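Long-range contact in phosphoheptose isomerase (Neisseria gonorrhoeae, PDB 5I01), which isomerises sedoheptulose 7-phosphate to D-glycero-D-manno-heptose 7-phosphate, the zinc-dependent first step of glycero-manno-heptose biosynthesis: residues Phe100-Ser105 and Ala128-Ala133. The protein carries 1 engineered substitution. Numbering follows the deposited sequence.
Sequences FDHVFS and ANVIEA
Residues 128-133 form the start of helix 128-139, with Glu132 N hydrogen-bonded to Ala128 O (3.1 Å) and Ala133 N to Asn129 O (3.2 Å). Residues 100-104 follow helix 88-97, with a weak hydrogen bond from Val103 N to Phe100 O (3.3 Å); Ser105 opens helix 105-111. Both segments run the same way, in step over four residues: Asp101 CA lies 4.1 Å from Asn129 CA, and Ser105 CA 4.0 Å from Ala133 CA. One water bridges the backbones. It donates to Asp101 O (2.5 Å) and Asn129 O (2.8 Å) and accepts from Ser105 N (2.9 Å). Asp101 O also takes a CA-H...O contact from Asn129 CA (3.5 Å) and lies against Glu132 CB (3.3 Å). In the SIS fold, a parallel sheet flanked by helices, helix 128-139 follows strand 117-122 and the turn carrying Thr123, Ser124 and Ser127, predicted to bind substrate. Asn129, chi1 p, reaches between two phenylalanines: its ND2 is 3.1 Å from Phe100 CE2 (chi1 t) and 3.3 Å from Phe104 CE2 (chi1 m). Its OD1 accepts a hydrogen bond from Asn54, a predicted substrate-binding residue. Phe104 CB packs on Ala133 CB (3.8 Å). Asn129 also packs on Asn96 of a second subunit, likewise predicted to bind substrate.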
loop_
_atom_site.group_PDB
_atom_site.type_symbol
_atom_site.label_atom_id
_atom_site.label_comp_id
_atom_site.label_asym_id
_atom_site.label_seq_id
_atom_site.Cartn_x
_atom_site.Cartn_y
_atom_site.Cartn_z
ATOM N N PHE A 100 -9.376 -11.105 10.829
ATOM C CA PHE A 100 -9.650 -10.090 9.809
ATOM C C PHE A 100 -10.704 -9.045 10.207
ATOM O O PHE A 100 -10.656 -7.914 9.731
ATOM C CB PHE A 100 -10.027 -10.739 8.473
ATOM C CG PHE A 100 -10.079 -9.762 7.327
ATOM C CD1 PHE A 100 -8.917 -9.144 6.867
ATOM C CD2 PHE A 100 -11.288 -9.430 6.730
ATOM C CE1 PHE A 100 -8.960 -8.226 5.824
ATOM C CE2 PHE A 100 -11.336 -8.519 5.685
ATOM C CZ PHE A 100 -10.170 -7.921 5.231
ATOM N N ASP A 101 -11.622 -9.405 11.099
ATOM C CA ASP A 101 -12.713 -8.508 11.494
ATOM C C ASP A 101 -12.281 -7.329 12.395
ATOM O O ASP A 101 -13.081 -6.424 12.643
ATOM C CB ASP A 101 -13.838 -9.318 12.162
ATOM C CG ASP A 101 -14.399 -10.443 11.255
ATOM O OD1 ASP A 101 -14.004 -10.559 10.057
ATOM O OD2 ASP A 101 -15.244 -11.224 11.761
ATOM N N HIS A 102 -11.036 -7.347 12.878
ATOM C CA HIS A 102 -10.492 -6.279 13.704
ATOM C C HIS A 102 -9.457 -5.400 12.974
ATOM O O HIS A 102 -8.822 -4.554 13.603
ATOM C CB HIS A 102 -9.852 -6.882 14.964
ATOM C CG HIS A 102 -10.732 -7.864 15.679
ATOM N ND1 HIS A 102 -11.761 -7.476 16.511
ATOM C CD2 HIS A 102 -10.745 -9.219 15.674
ATOM C CE1 HIS A 102 -12.366 -8.548 16.990
ATOM N NE2 HIS A 102 -11.769 -9.618 16.497
ATOM N N VAL A 103 -9.284 -5.581 11.660
ATOM C CA VAL A 103 -8.260 -4.819 10.929
ATOM C C VAL A 103 -8.494 -3.315 10.883
ATOM O O VAL A 103 -7.533 -2.560 10.830
ATOM C CB VAL A 103 -7.971 -5.348 9.497
ATOM C CG1 VAL A 103 -7.387 -6.758 9.557
ATOM C CG2 VAL A 103 -9.192 -5.251 8.583
ATOM N N PHE A 104 -9.752 -2.885 10.901
ATOM C CA PHE A 104 -10.095 -1.447 10.930
ATOM C C PHE A 104 -10.373 -0.942 12.353
ATOM O O PHE A 104 -9.913 0.140 12.737
ATOM C CB PHE A 104 -11.301 -1.153 10.023
ATOM C CG PHE A 104 -11.111 -1.579 8.580
ATOM C CD1 PHE A 104 -9.891 -1.402 7.922
ATOM C CD2 PHE A 104 -12.166 -2.132 7.866
ATOM C CE1 PHE A 104 -9.734 -1.790 6.604
ATOM C CE2 PHE A 104 -12.013 -2.519 6.542
ATOM C CZ PHE A 104 -10.802 -2.346 5.911
ATOM N N SER A 105 -11.108 -1.726 13.133
ATOM C CA SER A 105 -11.412 -1.366 14.521
ATOM C C SER A 105 -10.177 -1.137 15.414
ATOM O O SER A 105 -10.244 -0.335 16.328
ATOM C CB SER A 105 -12.328 -2.416 15.164
ATOM O OG SER A 105 -11.589 -3.560 15.553
ATOM N N ALA A 128 -18.202 -7.257 7.978
ATOM C CA ALA A 128 -17.850 -7.527 9.378
ATOM C C ALA A 128 -16.792 -6.573 9.947
ATOM O O ALA A 128 -16.966 -6.052 11.060
ATOM C CB ALA A 128 -17.397 -8.972 9.538
ATOM N N ASN A 129 -15.711 -6.336 9.194
ATOM C CA ASN A 129 -14.658 -5.411 9.674
ATOM C C ASN A 129 -15.069 -3.937 9.708
ATOM O O ASN A 129 -14.593 -3.198 10.575
ATOM C CB ASN A 129 -13.309 -5.594 8.963
ATOM C CG ASN A 129 -13.391 -5.459 7.460
ATOM O OD1 ASN A 129 -14.423 -5.093 6.900
ATOM N ND2 ASN A 129 -12.285 -5.773 6.795
ATOM N N VAL A 130 -15.965 -3.528 8.814
ATOM C CA VAL A 130 -16.535 -2.168 8.850
ATOM C C VAL A 130 -17.527 -1.986 10.011
ATOM O O VAL A 130 -17.557 -0.927 10.626
ATOM C CB VAL A 130 -17.209 -1.773 7.524
ATOM C CG1 VAL A 130 -17.686 -0.316 7.583
ATOM C CG2 VAL A 130 -16.247 -1.990 6.358
ATOM N N ILE A 131 -18.324 -3.020 10.306
ATOM C CA ILE A 131 -19.194 -3.042 11.510
ATOM C C ILE A 131 -18.385 -2.875 12.807
ATOM O O ILE A 131 -18.708 -2.012 13.638
ATOM C CB ILE A 131 -20.035 -4.352 11.599
ATOM C CG1 ILE A 131 -21.106 -4.394 10.484
ATOM C CG2 ILE A 131 -20.672 -4.521 12.988
ATOM C CD1 ILE A 131 -21.705 -5.774 10.257
ATOM N N GLU A 132 -17.350 -3.697 12.986
ATOM C CA GLU A 132 -16.498 -3.589 14.182
ATOM C C GLU A 132 -15.846 -2.199 14.299
ATOM O O GLU A 132 -15.690 -1.680 15.414
ATOM C CB GLU A 132 -15.444 -4.713 14.234
ATOM C CG GLU A 132 -15.960 -6.036 14.794
ATOM C CD GLU A 132 -16.051 -6.050 16.327
ATOM O OE1 GLU A 132 -15.003 -5.909 17.011
ATOM O OE2 GLU A 132 -17.168 -6.218 16.862
ATOM N N ALA A 133 -15.491 -1.600 13.155
ATOM C CA ALA A 133 -14.971 -0.220 13.119
ATOM C C ALA A 133 -15.987 0.826 13.601
ATOM O O ALA A 133 -15.611 1.778 14.278
ATOM C CB ALA A 133 -14.480 0.137 11.723
HETATM O O HOH W 1 -12.296 -4.136 11.977
#